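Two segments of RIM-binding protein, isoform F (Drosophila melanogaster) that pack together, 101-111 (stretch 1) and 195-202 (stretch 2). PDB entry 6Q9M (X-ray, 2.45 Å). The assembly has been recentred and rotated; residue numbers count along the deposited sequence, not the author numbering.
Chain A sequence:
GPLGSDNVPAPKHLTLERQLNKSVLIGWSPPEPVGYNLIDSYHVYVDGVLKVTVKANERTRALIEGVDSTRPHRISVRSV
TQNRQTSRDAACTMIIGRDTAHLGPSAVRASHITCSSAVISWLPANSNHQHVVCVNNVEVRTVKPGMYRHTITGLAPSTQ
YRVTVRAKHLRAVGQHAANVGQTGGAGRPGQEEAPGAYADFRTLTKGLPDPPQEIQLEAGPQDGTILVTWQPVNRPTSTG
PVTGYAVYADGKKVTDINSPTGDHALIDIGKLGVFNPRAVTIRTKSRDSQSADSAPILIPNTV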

# COMPACT_ATOMS: atom_id res chain seq x y z
N ALA A 101 9.36 5.44 19.10
CA ALA A 101 10.21 4.27 18.97
C ALA A 101 9.41 2.97 18.98
O ALA A 101 9.93 1.94 18.54
CB ALA A 101 11.24 4.24 20.10
N HIS A 102 8.17 3.00 19.46
CA HIS A 102 7.38 1.79 19.57
C HIS A 102 6.27 1.70 18.52
O HIS A 102 5.54 0.70 18.50
CB HIS A 102 6.80 1.66 20.98
CG HIS A 102 7.79 1.12 21.97
ND1 HIS A 102 8.93 0.46 21.59
CD2 HIS A 102 7.81 1.16 23.33
CE1 HIS A 102 9.61 0.11 22.66
NE2 HIS A 102 8.96 0.52 23.73
N LEU A 103 6.15 2.69 17.64
CA LEU A 103 5.18 2.61 16.56
C LEU A 103 5.64 1.57 15.55
O LEU A 103 6.83 1.39 15.31
CB LEU A 103 5.03 3.96 15.87
CG LEU A 103 4.49 5.12 16.71
CD1 LEU A 103 4.61 6.42 15.93
CD2 LEU A 103 3.05 4.85 17.12
N GLY A 104 4.68 0.88 14.95
CA GLY A 104 4.98 -0.15 13.99
C GLY A 104 4.50 0.20 12.60
O GLY A 104 4.20 1.36 12.30
N PRO A 105 4.44 -0.79 11.72
CA PRO A 105 3.98 -0.55 10.34
C PRO A 105 2.57 0.02 10.29
O PRO A 105 1.79 -0.06 11.24
CB PRO A 105 4.04 -1.94 9.70
CG PRO A 105 4.94 -2.75 10.57
CD PRO A 105 4.80 -2.20 11.95
N SER A 106 2.24 0.63 9.15
CA SER A 106 0.93 1.19 8.88
C SER A 106 0.59 0.99 7.41
O SER A 106 1.43 0.56 6.61
CB SER A 106 0.86 2.68 9.22
OG SER A 106 1.58 3.47 8.27
N ALA A 107 -0.63 1.36 7.05
CA ALA A 107 -1.09 1.32 5.66
C ALA A 107 -0.90 -0.05 5.02
O ALA A 107 -0.49 -0.17 3.87
CB ALA A 107 -0.38 2.41 4.82
N VAL A 108 -1.20 -1.10 5.79
CA VAL A 108 -1.11 -2.47 5.28
C VAL A 108 -2.18 -2.68 4.21
O VAL A 108 -3.37 -2.44 4.44
CB VAL A 108 -1.29 -3.47 6.43
CG1 VAL A 108 -1.25 -4.91 5.90
CG2 VAL A 108 -0.21 -3.23 7.52
N ARG A 109 -1.77 -3.12 3.02
CA ARG A 109 -2.71 -3.25 1.92
C ARG A 109 -2.49 -4.56 1.18
O ARG A 109 -1.36 -5.03 1.04
CB ARG A 109 -2.59 -2.11 0.87
CG ARG A 109 -2.32 -0.72 1.42
CD ARG A 109 -1.90 0.28 0.31
NE ARG A 109 -0.49 0.21 -0.10
CZ ARG A 109 0.54 0.68 0.62
NH1 ARG A 109 0.33 1.24 1.80
NH2 ARG A 109 1.78 0.57 0.16
N ALA A 110 -3.59 -5.12 0.68
CA ALA A 110 -3.57 -6.30 -0.17
C ALA A 110 -3.92 -5.87 -1.58
O ALA A 110 -4.85 -5.09 -1.79
CB ALA A 110 -4.57 -7.35 0.31
N SER A 111 -3.16 -6.38 -2.56
CA SER A 111 -3.41 -6.07 -3.96
C SER A 111 -3.05 -7.29 -4.79
O SER A 111 -2.56 -8.30 -4.27
CB SER A 111 -2.63 -4.83 -4.41
OG SER A 111 -1.23 -5.09 -4.36
N PRO A 195 3.52 -4.39 17.82
CA PRO A 195 2.61 -3.39 17.25
C PRO A 195 2.54 -3.46 15.72
O PRO A 195 3.58 -3.60 15.06
CB PRO A 195 3.21 -2.05 17.71
CG PRO A 195 4.29 -2.40 18.74
CD PRO A 195 4.21 -3.87 19.02
N GLY A 196 1.34 -3.38 15.16
CA GLY A 196 1.18 -3.43 13.72
C GLY A 196 -0.29 -3.33 13.33
O GLY A 196 -1.19 -3.63 14.12
N ALA A 197 -0.50 -2.91 12.09
CA ALA A 197 -1.82 -2.75 11.50
C ALA A 197 -2.19 -4.01 10.72
O ALA A 197 -1.43 -4.98 10.65
CB ALA A 197 -1.87 -1.51 10.61
N TYR A 198 -3.37 -3.98 10.09
CA TYR A 198 -3.89 -5.16 9.41
C TYR A 198 -4.71 -4.76 8.20
O TYR A 198 -5.18 -3.63 8.08
CB TYR A 198 -4.73 -6.03 10.36
CG TYR A 198 -6.12 -5.49 10.67
CD1 TYR A 198 -7.20 -5.72 9.81
CD2 TYR A 198 -6.37 -4.79 11.85
CE1 TYR A 198 -8.48 -5.24 10.11
CE2 TYR A 198 -7.64 -4.31 12.16
CZ TYR A 198 -8.69 -4.53 11.29
OH TYR A 198 -9.95 -4.05 11.60
N ALA A 199 -4.93 -5.74 7.32
CA ALA A 199 -5.80 -5.56 6.16
C ALA A 199 -6.69 -6.78 6.01
O ALA A 199 -6.25 -7.92 6.19
CB ALA A 199 -4.98 -5.36 4.88
N ASP A 200 -7.95 -6.54 5.67
CA ASP A 200 -8.91 -7.60 5.38
C ASP A 200 -9.15 -7.64 3.88
O ASP A 200 -9.34 -6.60 3.24
CB ASP A 200 -10.24 -7.37 6.11
CG ASP A 200 -10.12 -7.55 7.62
OD1 ASP A 200 -9.29 -8.39 8.08
OD2 ASP A 200 -10.87 -6.86 8.35
N PHE A 201 -9.15 -8.85 3.31
CA PHE A 201 -9.45 -9.03 1.89
C PHE A 201 -9.99 -10.44 1.69
O PHE A 201 -9.94 -11.28 2.60
CB PHE A 201 -8.20 -8.79 1.02
CG PHE A 201 -7.17 -9.89 1.08
CD1 PHE A 201 -6.18 -9.88 2.06
CD2 PHE A 201 -7.19 -10.93 0.15
CE1 PHE A 201 -5.22 -10.89 2.12
CE2 PHE A 201 -6.23 -11.96 0.20
CZ PHE A 201 -5.25 -11.94 1.19
N ARG A 202 -10.52 -10.69 0.50
CA ARG A 202 -11.06 -12.00 0.13
C ARG A 202 -10.40 -12.49 -1.15
O ARG A 202 -10.17 -11.70 -2.07
CB ARG A 202 -12.57 -11.95 -0.09
CG ARG A 202 -13.14 -13.33 -0.46
CD ARG A 202 -14.61 -13.34 -0.85
NE ARG A 202 -15.42 -12.36 -0.14
CZ ARG A 202 -16.27 -12.67 0.84
NH1 ARG A 202 -16.40 -13.93 1.21
NH2 ARG A 202 -16.99 -11.72 1.43

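The two segments, far apart in sequence, meet in a modest packing contact made by small apolar side chains and backbone atoms, with no hydrogen bond crossing between them. Strand 106-111 and the strand that ends at Arg 202 run in roughly the same direction, their axes inclined by 24° and approaching to 5.7 Å, and together the segments bury 429 Å². Although the chains lie side by side, they do not pair as neighbours in a hydrogen-bonded sheet: even Pro 105 O and Ala 197 N, which come within 3.8 Å, are too far apart for such a bond.

Val 108 contributes the largest buried area of any residue here. Its CA-to-CB bond points toward the second segment, and with chi1 in the t rotamer its two methyl groups reach different alanines: CG2 lies 3.9 Å from Ala 197 CB, and CG1 lies 3.9 Å from Ala 199 CB. The valine thus spans Tyr 198, whose own CA-to-CB bond points away and whose backbone carbon C sits 4.1 Å from Val 108 CB. Ala 199 also packs against the main chain of the first strand, its CB 3.4 Å from Val 108 O.

Further along, Ala 110 again points toward the partner and meets Phe 201, with Ala 110 CB 3.5 Å from Phe 201 CD1. The methyl approaches the ring obliquely. Between Val 108 and Ala 110, Arg 109 directs its CA-to-CB bond away, as does Asp 200 between Ala 199 and Phe 201. This alternation, expected of extended chains, gathers the apolar side chains in the contact, while the carboxylate of Asp 200 is hydrogen-bonded elsewhere in the structure.

At the other end the packing passes to loop residues and relies largely on backbone atoms. The CD atom of Pro 105 lies 3.6 Å from Pro 195 O and 4.2 Å from Gly 196 CA, so the proline ring rests against the main chain of the second segment. Gly 104 allows a similarly close approach, with its CA 3.9 Å from Pro 195 O; a CB in ideal position on Gly 104 would fall 2.3 Å from that oxygen, a clear clash. The CA-to-CB bond of Pro 195 points toward the first segment, and its CG lies 3.4 Å from His 102 O, but the residue is poorly ordered, so this outermost contact is less precisely defined.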